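PDB 5YS9: acyl-coenzyme A oxidase 3 from Yarrowia lipolytica, which catalyses the FAD-dependent oxidation of acyl-CoA thioesters to (2E)-enoyl-CoA, passing electrons to oxygen to form hydrogen peroxide in peroxisomal fatty acid beta-oxidation. Local coordinates for residues A87-L92 against M116-R121; L128-I133 against G149-K154; A208-C213 against V230-D235; G244-D249 against W263-N268. All blocks are in the same frame, centred on the assembly; numbering follows the deposited sequence.

Neighbouring contacts in this chain show how chemistry follows secondary structure. Interactions 1 and 2 both use helix 116-136 and rest on side-chain packing, with no hydrogen bond between their paired segments: helix against helix in the first, helix against a loop in the second. Interactions 3 and 4 belong to one beta sheet of the middle domain and are held by backbone hydrogen bonds. All four are mainly buried, although the Gly244-Thr267 end of interaction 4 reaches the surface. Interaction 3 is the hub: Phe129 of interaction 2 packs on its strand 210-219, while Val231 and Cys213 meet Phe266 of interaction 4. Interaction 1 touches none of the other three.

Interaction 1: A87-L92 against M116-R121; sequences ARIAAL and MGTRIR
The guanidinium of Arg88 meets helix 116-136 at its edge: OG1 of Thr118 lies in its plane, 3.7 Å from Arg88 NE, near but not hydrogen-bonded to it. Both groups are drawn to the same acid instead, since Asp115 accepts a hydrogen bond from Thr118 and forms a salt bridge with Arg88, which also pairs with Asp73. Bends at chi2 and chi3 carry the arginine chain round to these partners. The two helices cross at -67°, with their axis segments 9.8 Å apart, and Thr118 fills the crossing. Its OG1 is anti to the carbonyl carbon (chi1 -70°), which puts CG2 on the apolar side. That methyl touches CB of Arg88 at 3.7 Å and CD1 of Leu92 at 4.0 Å, and slides past CG1 of Ile89. One turn on, Ile89 CD1 crosses the start of the Arg121 side chain at about a right angle, 4.2 Å from its CB. An alanine in place of Thr118 would remove the methyl that packs on Arg88 and Leu92, and the hydroxyl bonded to Asp115, and would probably loosen the crossing and leave Asp115 less firmly fixed. Phe684 of the second subunit packs on Ile89. Aliphatic groups, with the Thr118 methyl at the centre, thus fill the gap between the helices, while at its margin Asp115 gathers a hydroxyl and a guanidinium from the buried Thr118 and Arg88, which probably favours its charged form.

Interaction 2: L128-I133 against G149-K154; sequences LFMGAI and GAADVK
Ala150 is the centre of the contact, approached by three side chains of helix 116-136, Phe129 and Met130 side by side and Ile133 a turn later. Met130 makes the closest approach: its SD lies 3.4 Å from Ala150 O, and its CE comes within 3.9 Å of Ala151 CA. The thioether reaches the loop because its chain is folded, bent at both chi2 (-46°) and chi3 (-74°) instead of being extended. Phe129, with CG anti to the backbone N, offers the edge of its ring, and CE2 meets the methyl CB of Ala150 at 4.3 Å, near the ring plane. Ile133 completes the apolar seat with CD1 at 4.5 Å from that same CB.

What places the alanines here is the turn before them. Gly149 has a positive phi of 105°, an angle at which a side chain would collide with the preceding carbonyl oxygen, and its own O accepts a bond from Lys154 N at 3.1 Å, drawing the loop back on itself. From the helix side, His125 gives a weak hydrogen bond to Ala150 O, the carbonyl that the sulphur also approaches. Further out, Tyr142 and Trp145 of helix 139-147 pack on Met130 and Ile133, and Arg687 of the second subunit bonds to the carbonyls of Asp152 and Val153. Gly149 closes helix 139-147 with a Schellman motif, and the loop after it packs its alanines on helix 116-136, on the way to the strand 158-161 that opens the beta domain, with the side chain of Phe129 about 9 Å from a bound FAD.

Interaction 3: A208-C213 against V230-D235; sequences ATHTAC and VVQLRD
Thr211, His210 and Ala208 lose the most surface here, and each shows a different way of joining two antiparallel chains. Thr211 forms a hydrogen-bonded pair with Val231: Thr211 N donates to Val231 O and Val231 N returns a bond to Thr211 O, both at 3.0 Å. Its CG2 sits in the crowded position between backbone N and carbonyl carbon, and from there lies alongside Val231 CB at 4.0 Å and meets CD2 of Leu233.

His210, a non-hydrogen-bonded partner of Gln232, turns to the other face of the sheet. The glutamine lies beside it, pointing the same way, with CG over one ring face in a CH-pi contact 3.7 Å from the His210 centroid, and its amide is only 21° from the ring plane. Gln232 NE2 is held by Arg234 O, while His210 ND1 shares a hydrogen bond at the ring edge with Thr209 OG1 (2.8 Å); Phe156 stacks on the imidazole too.

Ala208 presents its carbonyl oxygen to Arg234 NH1 at 2.8 Å, on a lone pair, in the guanidinium plane and nearly straight (167°). The same guanidinium bonds to the carbonyls of Ala204 and Ala205 and of Pro672 in the second subunit, so a leucine in place of Arg234 would probably unfasten the loop before strand 210-219 and weaken that subunit contact. Nearby, Thr209 O accepts from both Leu233 N (2.7 Å) and Arg234 N. This is the open end of the beta hairpin 210-219/222-232, part of the sheet of the acyl-CoA dehydrogenase middle domain.

Interaction 4: G244-D249 against W263-N268; sequences GIALGD and WIQFTN
Five backbone hydrogen bonds tie the strands, strongest at the Ala246-Gln265 pair, where Ala246 N meets Gln265 O at 2.8 Å along an almost straight line (177°) and Gln265 N meets Ala246 O at 2.7 Å. The Gly248-Trp263 pair is longer, with Trp263 N to Gly248 O at 3.1 Å, and Thr267 N reaches Gly244 O beyond the last bridge. Waters extend the ladder at its two ends: one donates to Asp249 O and accepts from Trp263 NE1 in the indole plane, and another joins Gly244 O to Thr267 OG1.

The packing is led by Trp263. Its CG takes the crowded position (chi1 56°), which folds the indole flat across the opposing backbone, with Gly248 N 3.4 Å above the ring plane and Leu247 CA 3.8 Å from the centroid of the six-membered ring. A side chain at Gly248 would collide with NE1, so glycine is needed for this posture. Phe660 of the second subunit meets the same indole edge-to-face. Across the sheet, on the face of Ile245, Leu247, Ile264 and Phe266, Ile245 CD1 touches Phe266 CD2 at 3.7 Å, and both side chains also pack on Val231.

The arrangement is an antiparallel strand pair of the acyl-CoA dehydrogenase middle domain, and its Gly248-Trp263 pair is a cross-strand example of aromatic rescue of glycine.

Interaction 1: A87-L92 against M116-R121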
loop_
_atom_site.group_PDB
_atom_site.type_symbol
_atom_site.label_atom_id
_atom_site.label_comp_id
_atom_site.label_asym_id
_atom_site.label_seq_id
_atom_site.Cartn_x
_atom_site.Cartn_y
_atom_site.Cartn_z
ATOM N N ALA A 87 -17.256 24.538 -2.201
ATOM C CA ALA A 87 -16.761 25.804 -2.687
ATOM C C ALA A 87 -15.941 25.565 -3.938
ATOM O O ALA A 87 -15.964 26.345 -4.873
ATOM C CB ALA A 87 -15.936 26.481 -1.623
ATOM N N ARG A 88 -15.196 24.478 -3.929
ATOM C CA ARG A 88 -14.421 24.096 -5.079
ATOM C C ARG A 88 -15.318 23.787 -6.285
ATOM O O ARG A 88 -15.009 24.150 -7.395
ATOM C CB ARG A 88 -13.490 22.938 -4.715
ATOM C CG ARG A 88 -12.094 23.375 -4.303
ATOM C CD ARG A 88 -11.798 23.235 -2.821
ATOM N NE ARG A 88 -10.964 22.081 -2.568
ATOM C CZ ARG A 88 -9.811 22.077 -1.912
ATOM N NH1 ARG A 88 -9.312 23.173 -1.396
ATOM N NH2 ARG A 88 -9.160 20.944 -1.770
ATOM N N ILE A 89 -16.443 23.130 -6.051
ATOM C CA ILE A 89 -17.397 22.822 -7.101
ATOM C C ILE A 89 -18.004 24.087 -7.723
ATOM O O ILE A 89 -18.190 24.166 -8.923
ATOM C CB ILE A 89 -18.466 21.818 -6.599
ATOM C CG1 ILE A 89 -17.883 20.412 -6.569
ATOM C CG2 ILE A 89 -19.697 21.804 -7.478
ATOM C CD1 ILE A 89 -18.565 19.474 -5.611
ATOM N N ALA A 90 -18.305 25.066 -6.888
ATOM C CA ALA A 90 -18.861 26.337 -7.329
ATOM C C ALA A 90 -17.888 27.074 -8.260
ATOM O O ALA A 90 -18.314 27.601 -9.297
ATOM C CB ALA A 90 -19.222 27.191 -6.133
ATOM N N ALA A 91 -16.600 27.095 -7.887
ATOM C CA ALA A 91 -15.533 27.618 -8.748
ATOM C C ALA A 91 -15.419 26.843 -10.043
ATOM O O ALA A 91 -15.483 27.442 -11.080
ATOM C CB ALA A 91 -14.195 27.636 -8.034
ATOM N N LEU A 92 -15.272 25.522 -10.015
ATOM C CA LEU A 92 -15.142 24.739 -11.282
ATOM C C LEU A 92 -16.330 24.952 -12.211
ATOM O O LEU A 92 -16.199 24.919 -13.450
ATOM C CB LEU A 92 -15.023 23.246 -10.978
ATOM C CG LEU A 92 -13.697 22.837 -10.297
ATOM C CD1 LEU A 92 -13.696 21.401 -9.764
ATOM C CD2 LEU A 92 -12.519 23.071 -11.224
ATOM N N MET A 116 -8.353 14.428 -5.381
ATOM C CA MET A 116 -9.178 13.325 -5.842
ATOM C C MET A 116 -10.571 13.319 -5.195
ATOM O O MET A 116 -11.405 12.573 -5.606
ATOM C CB MET A 116 -8.472 12.021 -5.587
ATOM C CG MET A 116 -7.099 11.928 -6.235
ATOM S SD MET A 116 -6.309 10.294 -6.151
ATOM C CE MET A 116 -4.719 10.836 -5.526
ATOM N N GLY A 117 -10.813 14.142 -4.176
ATOM C CA GLY A 117 -12.096 14.209 -3.535
ATOM C C GLY A 117 -13.067 15.075 -4.299
ATOM O O GLY A 117 -14.158 14.642 -4.635
ATOM N N THR A 118 -12.681 16.309 -4.573
ATOM C CA THR A 118 -13.601 17.257 -5.194
ATOM C C THR A 118 -14.089 16.760 -6.553
ATOM O O THR A 118 -15.280 16.742 -6.850
ATOM C CB THR A 118 -12.945 18.630 -5.317
ATOM O OG1 THR A 118 -12.807 19.207 -4.012
ATOM C CG2 THR A 118 -13.814 19.567 -6.167
ATOM N N ARG A 119 -13.148 16.332 -7.372
ATOM C CA ARG A 119 -13.447 15.723 -8.669
ATOM C C ARG A 119 -14.586 14.694 -8.593
ATOM O O ARG A 119 -15.460 14.695 -9.440
ATOM C CB ARG A 119 -12.166 15.065 -9.191
ATOM C CG ARG A 119 -12.341 14.305 -10.462
ATOM C CD ARG A 119 -11.153 13.460 -10.836
ATOM N NE ARG A 119 -11.519 12.867 -12.118
ATOM C CZ ARG A 119 -10.823 11.969 -12.808
ATOM N NH1 ARG A 119 -9.661 11.545 -12.363
ATOM N NH2 ARG A 119 -11.321 11.481 -13.963
ATOM N N ILE A 120 -14.588 13.826 -7.579
ATOM C CA ILE A 120 -15.589 12.767 -7.500
ATOM C C ILE A 120 -16.861 13.299 -6.923
ATOM O O ILE A 120 -17.941 12.907 -7.364
ATOM C CB ILE A 120 -15.142 11.539 -6.662
ATOM C CG1 ILE A 120 -13.813 11.011 -7.168
ATOM C CG2 ILE A 120 -16.162 10.414 -6.762
ATOM C CD1 ILE A 120 -13.835 10.705 -8.656
ATOM N N ARG A 121 -16.774 14.215 -5.982
ATOM C CA ARG A 121 -17.984 14.752 -5.408
ATOM C C ARG A 121 -18.811 15.450 -6.458
ATOM O O ARG A 121 -20.022 15.383 -6.449
ATOM C CB ARG A 121 -17.717 15.658 -4.217
ATOM C CG ARG A 121 -18.779 15.470 -3.159
ATOM C CD ARG A 121 -18.731 16.531 -2.101
ATOM N NE ARG A 121 -20.062 16.869 -1.653
ATOM C CZ ARG A 121 -20.320 17.413 -0.484
ATOM N NH1 ARG A 121 -19.339 17.664 0.342
ATOM N NH2 ARG A 121 -21.553 17.696 -0.154
#

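Interaction 2: L128-I133 against G149-K154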
loop_
_atom_site.group_PDB
_atom_site.type_symbol
_atom_site.label_atom_id
_atom_site.label_comp_id
_atom_site.label_asym_id
_atom_site.label_seq_id
_atom_site.Cartn_x
_atom_site.Cartn_y
_atom_site.Cartn_z
ATOM N N LEU A 128 -21.911 10.207 -13.423
ATOM C CA LEU A 128 -22.779 9.070 -13.174
ATOM C C LEU A 128 -24.269 9.325 -13.300
ATOM O O LEU A 128 -24.940 8.647 -14.038
ATOM C CB LEU A 128 -22.489 8.483 -11.802
ATOM C CG LEU A 128 -21.072 8.087 -11.458
ATOM C CD1 LEU A 128 -20.989 7.766 -9.984
ATOM C CD2 LEU A 128 -20.693 6.883 -12.280
ATOM N N PHE A 129 -24.769 10.366 -12.660
ATOM C CA PHE A 129 -26.209 10.702 -12.769
ATOM C C PHE A 129 -26.580 11.257 -14.128
ATOM O O PHE A 129 -27.525 10.796 -14.718
ATOM C CB PHE A 129 -26.681 11.711 -11.726
ATOM C CG PHE A 129 -28.158 12.078 -11.864
ATOM C CD1 PHE A 129 -29.141 11.274 -11.307
ATOM C CD2 PHE A 129 -28.554 13.226 -12.565
ATOM C CE1 PHE A 129 -30.492 11.602 -11.414
ATOM C CE2 PHE A 129 -29.912 13.556 -12.702
ATOM C CZ PHE A 129 -30.884 12.741 -12.111
ATOM N N MET A 130 -25.858 12.280 -14.570
ATOM C CA MET A 130 -26.031 12.842 -15.915
ATOM C C MET A 130 -25.788 11.790 -17.015
ATOM O O MET A 130 -26.486 11.778 -18.012
ATOM C CB MET A 130 -25.122 14.042 -16.149
ATOM C CG MET A 130 -25.540 15.319 -15.445
ATOM S SD MET A 130 -27.292 15.714 -15.598
ATOM C CE MET A 130 -27.335 16.260 -17.301
ATOM N N GLY A 131 -24.830 10.898 -16.796
ATOM C CA GLY A 131 -24.599 9.765 -17.675
ATOM C C GLY A 131 -25.763 8.840 -17.795
ATOM O O GLY A 131 -26.034 8.353 -18.872
ATOM N N ALA A 132 -26.435 8.573 -16.683
ATOM C CA ALA A 132 -27.593 7.670 -16.663
ATOM C C ALA A 132 -28.801 8.267 -17.360
ATOM O O ALA A 132 -29.400 7.597 -18.156
ATOM C CB ALA A 132 -27.959 7.317 -15.246
ATOM N N ILE A 133 -29.169 9.505 -17.048
ATOM C CA ILE A 133 -30.345 10.132 -17.688
ATOM C C ILE A 133 -30.143 10.391 -19.201
ATOM O O ILE A 133 -31.086 10.293 -19.972
ATOM C CB ILE A 133 -30.854 11.416 -16.953
ATOM C CG1 ILE A 133 -29.759 12.470 -16.786
ATOM C CG2 ILE A 133 -31.430 11.076 -15.576
ATOM C CD1 ILE A 133 -30.295 13.887 -16.578
ATOM N N GLY A 149 -33.348 21.606 -13.931
ATOM C CA GLY A 149 -32.075 22.173 -13.517
ATOM C C GLY A 149 -30.908 21.193 -13.445
ATOM O O GLY A 149 -29.853 21.543 -12.937
ATOM N N ALA A 150 -31.056 19.987 -13.984
ATOM C CA ALA A 150 -30.065 18.949 -13.751
ATOM C C ALA A 150 -28.732 19.149 -14.487
ATOM O O ALA A 150 -27.704 18.689 -14.018
ATOM C CB ALA A 150 -30.657 17.605 -14.080
ATOM N N ALA A 151 -28.733 19.813 -15.634
ATOM C CA ALA A 151 -27.479 20.070 -16.356
ATOM C C ALA A 151 -26.671 21.168 -15.665
ATOM O O ALA A 151 -25.482 21.072 -15.544
ATOM C CB ALA A 151 -27.761 20.465 -17.800
ATOM N N ASP A 152 -27.336 22.195 -15.186
ATOM C CA ASP A 152 -26.690 23.345 -14.615
ATOM C C ASP A 152 -26.503 23.262 -13.068
ATOM O O ASP A 152 -26.039 24.212 -12.454
ATOM C CB ASP A 152 -27.539 24.573 -14.970
ATOM C CG ASP A 152 -27.767 24.724 -16.459
ATOM O OD1 ASP A 152 -27.215 23.955 -17.259
ATOM O OD2 ASP A 152 -28.511 25.628 -16.840
ATOM N N VAL A 153 -26.884 22.146 -12.455
ATOM C CA VAL A 153 -26.907 21.978 -10.991
ATOM C C VAL A 153 -27.520 23.209 -10.335
ATOM O O VAL A 153 -26.878 23.862 -9.503
ATOM C CB VAL A 153 -25.504 21.634 -10.414
ATOM C CG1 VAL A 153 -25.627 21.067 -9.021
ATOM C CG2 VAL A 153 -24.786 20.603 -11.291
ATOM N N LYS A 154 -28.760 23.508 -10.738
ATOM C CA LYS A 154 -29.552 24.641 -10.257
ATOM C C LYS A 154 -30.765 24.069 -9.578
ATOM O O LYS A 154 -31.568 23.442 -10.226
ATOM C CB LYS A 154 -30.035 25.506 -11.415
ATOM C CG LYS A 154 -28.959 25.994 -12.385
ATOM C CD LYS A 154 -28.276 27.282 -11.964
ATOM C CE LYS A 154 -28.991 28.521 -12.493
ATOM N NZ LYS A 154 -28.123 29.739 -12.459
#

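Interaction 3: A208-C213 against V230-D235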
loop_
_atom_site.group_PDB
_atom_site.type_symbol
_atom_site.label_atom_id
_atom_site.label_comp_id
_atom_site.label_asym_id
_atom_site.label_seq_id
_atom_site.Cartn_x
_atom_site.Cartn_y
_atom_site.Cartn_z
ATOM N N ALA A 208 -27.296 15.386 -2.401
ATOM C CA ALA A 208 -28.169 15.054 -3.531
ATOM C C ALA A 208 -29.642 15.291 -3.260
ATOM O O ALA A 208 -30.138 14.900 -2.210
ATOM C CB ALA A 208 -27.964 13.611 -3.911
ATOM N N THR A 209 -30.322 15.933 -4.213
ATOM C CA THR A 209 -31.775 16.050 -4.220
ATOM C C THR A 209 -32.458 14.889 -4.937
ATOM O O THR A 209 -33.622 14.565 -4.625
ATOM C CB THR A 209 -32.224 17.315 -4.974
ATOM O OG1 THR A 209 -31.760 17.266 -6.322
ATOM C CG2 THR A 209 -31.663 18.540 -4.316
ATOM N N HIS A 210 -31.761 14.312 -5.934
ATOM C CA HIS A 210 -32.260 13.148 -6.689
ATOM C C HIS A 210 -31.229 12.053 -6.861
ATOM O O HIS A 210 -30.063 12.283 -6.672
ATOM C CB HIS A 210 -32.721 13.543 -8.078
ATOM C CG HIS A 210 -33.849 14.526 -8.102
ATOM N ND1 HIS A 210 -33.709 15.832 -7.671
ATOM C CD2 HIS A 210 -35.098 14.424 -8.604
ATOM C CE1 HIS A 210 -34.847 16.471 -7.858
ATOM N NE2 HIS A 210 -35.708 15.637 -8.410
ATOM N N THR A 211 -31.689 10.856 -7.212
ATOM C CA THR A 211 -30.821 9.726 -7.502
ATOM C C THR A 211 -31.299 8.943 -8.706
ATOM O O THR A 211 -32.453 8.994 -9.083
ATOM C CB THR A 211 -30.697 8.775 -6.324
ATOM O OG1 THR A 211 -29.631 7.869 -6.559
ATOM C CG2 THR A 211 -31.937 7.954 -6.151
ATOM N N ALA A 212 -30.355 8.241 -9.311
ATOM C CA ALA A 212 -30.636 7.274 -10.348
ATOM C C ALA A 212 -30.606 5.937 -9.604
ATOM O O ALA A 212 -29.541 5.441 -9.284
ATOM C CB ALA A 212 -29.572 7.339 -11.410
ATOM N N CYS A 213 -31.781 5.406 -9.268
ATOM C CA CYS A 213 -31.883 4.209 -8.433
ATOM C C CYS A 213 -31.964 2.947 -9.302
ATOM O O CYS A 213 -32.843 2.820 -10.161
ATOM C CB CYS A 213 -33.105 4.312 -7.523
ATOM S SG CYS A 213 -33.353 2.893 -6.410
ATOM N N VAL A 230 -35.486 7.367 -11.706
ATOM C CA VAL A 230 -35.152 8.622 -11.029
ATOM C C VAL A 230 -36.046 8.711 -9.809
ATOM O O VAL A 230 -37.268 8.661 -9.932
ATOM C CB VAL A 230 -35.332 9.897 -11.901
ATOM C CG1 VAL A 230 -34.747 11.099 -11.176
ATOM C CG2 VAL A 230 -34.638 9.748 -13.236
ATOM N N VAL A 231 -35.437 8.855 -8.638
ATOM C CA VAL A 231 -36.194 9.020 -7.407
ATOM C C VAL A 231 -35.732 10.269 -6.749
ATOM O O VAL A 231 -34.549 10.436 -6.451
ATOM C CB VAL A 231 -35.949 7.863 -6.405
ATOM C CG1 VAL A 231 -36.820 8.060 -5.150
ATOM C CG2 VAL A 231 -36.156 6.506 -7.069
ATOM N N GLN A 232 -36.662 11.125 -6.429
ATOM C CA GLN A 232 -36.317 12.338 -5.721
ATOM C C GLN A 232 -36.051 12.001 -4.254
ATOM O O GLN A 232 -36.902 11.399 -3.598
ATOM C CB GLN A 232 -37.454 13.342 -5.855
ATOM C CG GLN A 232 -37.050 14.737 -5.438
ATOM C CD GLN A 232 -38.133 15.753 -5.668
ATOM O OE1 GLN A 232 -39.043 15.577 -6.520
ATOM N NE2 GLN A 232 -38.055 16.822 -4.905
ATOM N N LEU A 233 -34.871 12.387 -3.764
ATOM C CA LEU A 233 -34.436 12.102 -2.398
ATOM C C LEU A 233 -34.808 13.188 -1.414
ATOM O O LEU A 233 -35.163 12.902 -0.275
ATOM C CB LEU A 233 -32.934 11.977 -2.342
ATOM C CG LEU A 233 -32.293 10.800 -3.030
ATOM C CD1 LEU A 233 -30.784 10.830 -2.809
ATOM C CD2 LEU A 233 -32.885 9.523 -2.528
ATOM N N ARG A 234 -34.723 14.436 -1.842
ATOM C CA ARG A 234 -35.018 15.564 -0.974
ATOM C C ARG A 234 -35.988 16.547 -1.614
ATOM O O ARG A 234 -36.008 16.746 -2.825
ATOM C CB ARG A 234 -33.730 16.322 -0.587
ATOM C CG ARG A 234 -32.675 15.498 0.127
ATOM C CD ARG A 234 -31.406 16.322 0.375
ATOM N NE ARG A 234 -30.659 15.845 1.530
ATOM C CZ ARG A 234 -29.689 14.937 1.522
ATOM N NH1 ARG A 234 -29.288 14.344 0.396
ATOM N NH2 ARG A 234 -29.119 14.618 2.684
ATOM N N ASP A 235 -36.805 17.154 -0.767
ATOM C CA ASP A 235 -37.475 18.384 -1.094
ATOM C C ASP A 235 -36.360 19.413 -1.403
ATOM O O ASP A 235 -35.454 19.650 -0.591
ATOM C CB ASP A 235 -38.287 18.812 0.112
ATOM C CG ASP A 235 -38.894 20.131 -0.062
ATOM O OD1 ASP A 235 -39.867 20.176 -0.818
ATOM O OD2 ASP A 235 -38.407 21.111 0.556
#

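Interaction 4: G244-D249 against W263-N268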
loop_
_atom_site.group_PDB
_atom_site.type_symbol
_atom_site.label_atom_id
_atom_site.label_comp_id
_atom_site.label_asym_id
_atom_site.label_seq_id
_atom_site.Cartn_x
_atom_site.Cartn_y
_atom_site.Cartn_z
ATOM N N GLY A 244 -40.633 8.292 3.012
ATOM C CA GLY A 244 -40.168 6.920 2.705
ATOM C C GLY A 244 -38.693 6.787 2.375
ATOM O O GLY A 244 -38.239 5.671 2.128
ATOM N N ILE A 245 -37.960 7.908 2.402
ATOM C CA ILE A 245 -36.535 7.967 2.096
ATOM C C ILE A 245 -35.783 8.093 3.415
ATOM O O ILE A 245 -36.039 9.009 4.188
ATOM C CB ILE A 245 -36.173 9.213 1.262
ATOM C CG1 ILE A 245 -36.950 9.218 -0.078
ATOM C CG2 ILE A 245 -34.645 9.314 1.048
ATOM C CD1 ILE A 245 -36.437 8.234 -1.100
ATOM N N ALA A 246 -34.894 7.145 3.679
ATOM C CA ALA A 246 -33.989 7.250 4.773
ATOM C C ALA A 246 -32.594 7.280 4.167
ATOM O O ALA A 246 -32.282 6.519 3.251
ATOM C CB ALA A 246 -34.155 6.065 5.693
ATOM N N LEU A 247 -31.752 8.151 4.684
ATOM C CA LEU A 247 -30.358 8.151 4.314
ATOM C C LEU A 247 -29.485 8.847 5.372
ATOM O O LEU A 247 -30.002 9.497 6.279
ATOM C CB LEU A 247 -30.208 8.832 2.959
ATOM C CG LEU A 247 -30.613 10.291 2.882
ATOM C CD1 LEU A 247 -29.606 11.241 3.507
ATOM C CD2 LEU A 247 -30.789 10.550 1.387
ATOM N N GLY A 248 -28.191 8.582 5.304
ATOM C CA GLY A 248 -27.236 9.083 6.262
ATOM C C GLY A 248 -25.815 9.058 5.759
ATOM O O GLY A 248 -25.519 8.403 4.792
ATOM N N ASP A 249 -24.934 9.762 6.441
ATOM C CA ASP A 249 -23.531 9.760 6.113
ATOM C C ASP A 249 -22.875 8.468 6.557
ATOM O O ASP A 249 -23.007 8.050 7.685
ATOM C CB ASP A 249 -22.878 10.947 6.807
ATOM C CG ASP A 249 -21.460 11.188 6.384
ATOM O OD1 ASP A 249 -20.793 10.292 5.875
ATOM O OD2 ASP A 249 -21.006 12.308 6.582
ATOM N N TRP A 263 -25.603 6.127 2.745
ATOM C CA TRP A 263 -26.495 4.988 2.580
ATOM C C TRP A 263 -27.892 5.489 2.336
ATOM O O TRP A 263 -28.216 6.547 2.807
ATOM C CB TRP A 263 -26.531 4.094 3.820
ATOM C CG TRP A 263 -26.906 4.743 5.111
ATOM C CD1 TRP A 263 -26.038 5.284 5.991
ATOM C CD2 TRP A 263 -28.203 4.903 5.682
ATOM N NE1 TRP A 263 -26.693 5.783 7.064
ATOM C CE2 TRP A 263 -28.028 5.557 6.923
ATOM C CE3 TRP A 263 -29.493 4.555 5.287
ATOM C CZ2 TRP A 263 -29.086 5.870 7.777
ATOM C CZ3 TRP A 263 -30.572 4.865 6.143
ATOM C CH2 TRP A 263 -30.355 5.504 7.370
ATOM N N ILE A 264 -28.698 4.735 1.597
ATOM C CA ILE A 264 -30.101 5.059 1.382
ATOM C C ILE A 264 -30.992 3.813 1.546
ATOM O O ILE A 264 -30.692 2.745 1.029
ATOM C CB ILE A 264 -30.372 5.639 -0.031
ATOM C CG1 ILE A 264 -29.237 6.590 -0.491
ATOM C CG2 ILE A 264 -31.735 6.347 -0.059
ATOM C CD1 ILE A 264 -29.385 7.051 -1.937
ATOM N N GLN A 265 -32.108 3.989 2.241
ATOM C CA GLN A 265 -33.207 3.061 2.240
ATOM C C GLN A 265 -34.457 3.739 1.688
ATOM O O GLN A 265 -34.724 4.906 2.013
ATOM C CB GLN A 265 -33.480 2.610 3.642
ATOM C CG GLN A 265 -32.244 2.044 4.343
ATOM C CD GLN A 265 -32.573 1.508 5.676
ATOM O OE1 GLN A 265 -33.519 1.942 6.262
ATOM N NE2 GLN A 265 -31.833 0.535 6.141
ATOM N N PHE A 266 -35.196 2.982 0.853
ATOM C CA PHE A 266 -36.510 3.353 0.310
ATOM C C PHE A 266 -37.573 2.458 0.909
ATOM O O PHE A 266 -37.448 1.250 0.868
ATOM C CB PHE A 266 -36.546 3.111 -1.193
ATOM C CG PHE A 266 -35.426 3.745 -1.934
ATOM C CD1 PHE A 266 -34.202 3.066 -2.093
ATOM C CD2 PHE A 266 -35.586 4.977 -2.522
ATOM C CE1 PHE A 266 -33.152 3.651 -2.776
ATOM C CE2 PHE A 266 -34.531 5.565 -3.227
ATOM C CZ PHE A 266 -33.315 4.912 -3.328
ATOM N N THR A 267 -38.622 3.037 1.426
ATOM C CA THR A 267 -39.732 2.269 1.977
ATOM C C THR A 267 -40.998 2.748 1.288
ATOM O O THR A 267 -41.448 3.895 1.484
ATOM C CB THR A 267 -39.831 2.449 3.500
ATOM O OG1 THR A 267 -38.536 2.225 4.093
ATOM C CG2 THR A 267 -40.871 1.476 4.095
ATOM N N ASN A 268 -41.497 1.907 0.390
ATOM C CA ASN A 268 -42.751 2.162 -0.297
ATOM C C ASN A 268 -42.846 3.530 -0.931
ATOM O O ASN A 268 -43.875 4.183 -0.889
ATOM C CB ASN A 268 -43.912 1.858 0.644
ATOM C CG ASN A 268 -43.837 0.418 1.148
ATOM O OD1 ASN A 268 -43.716 -0.528 0.344
ATOM N ND2 ASN A 268 -43.830 0.242 2.475
HETATM O O HOH W 1 -37.208 4.383 4.245
HETATM O O HOH W 2 -25.375 7.459 9.227
#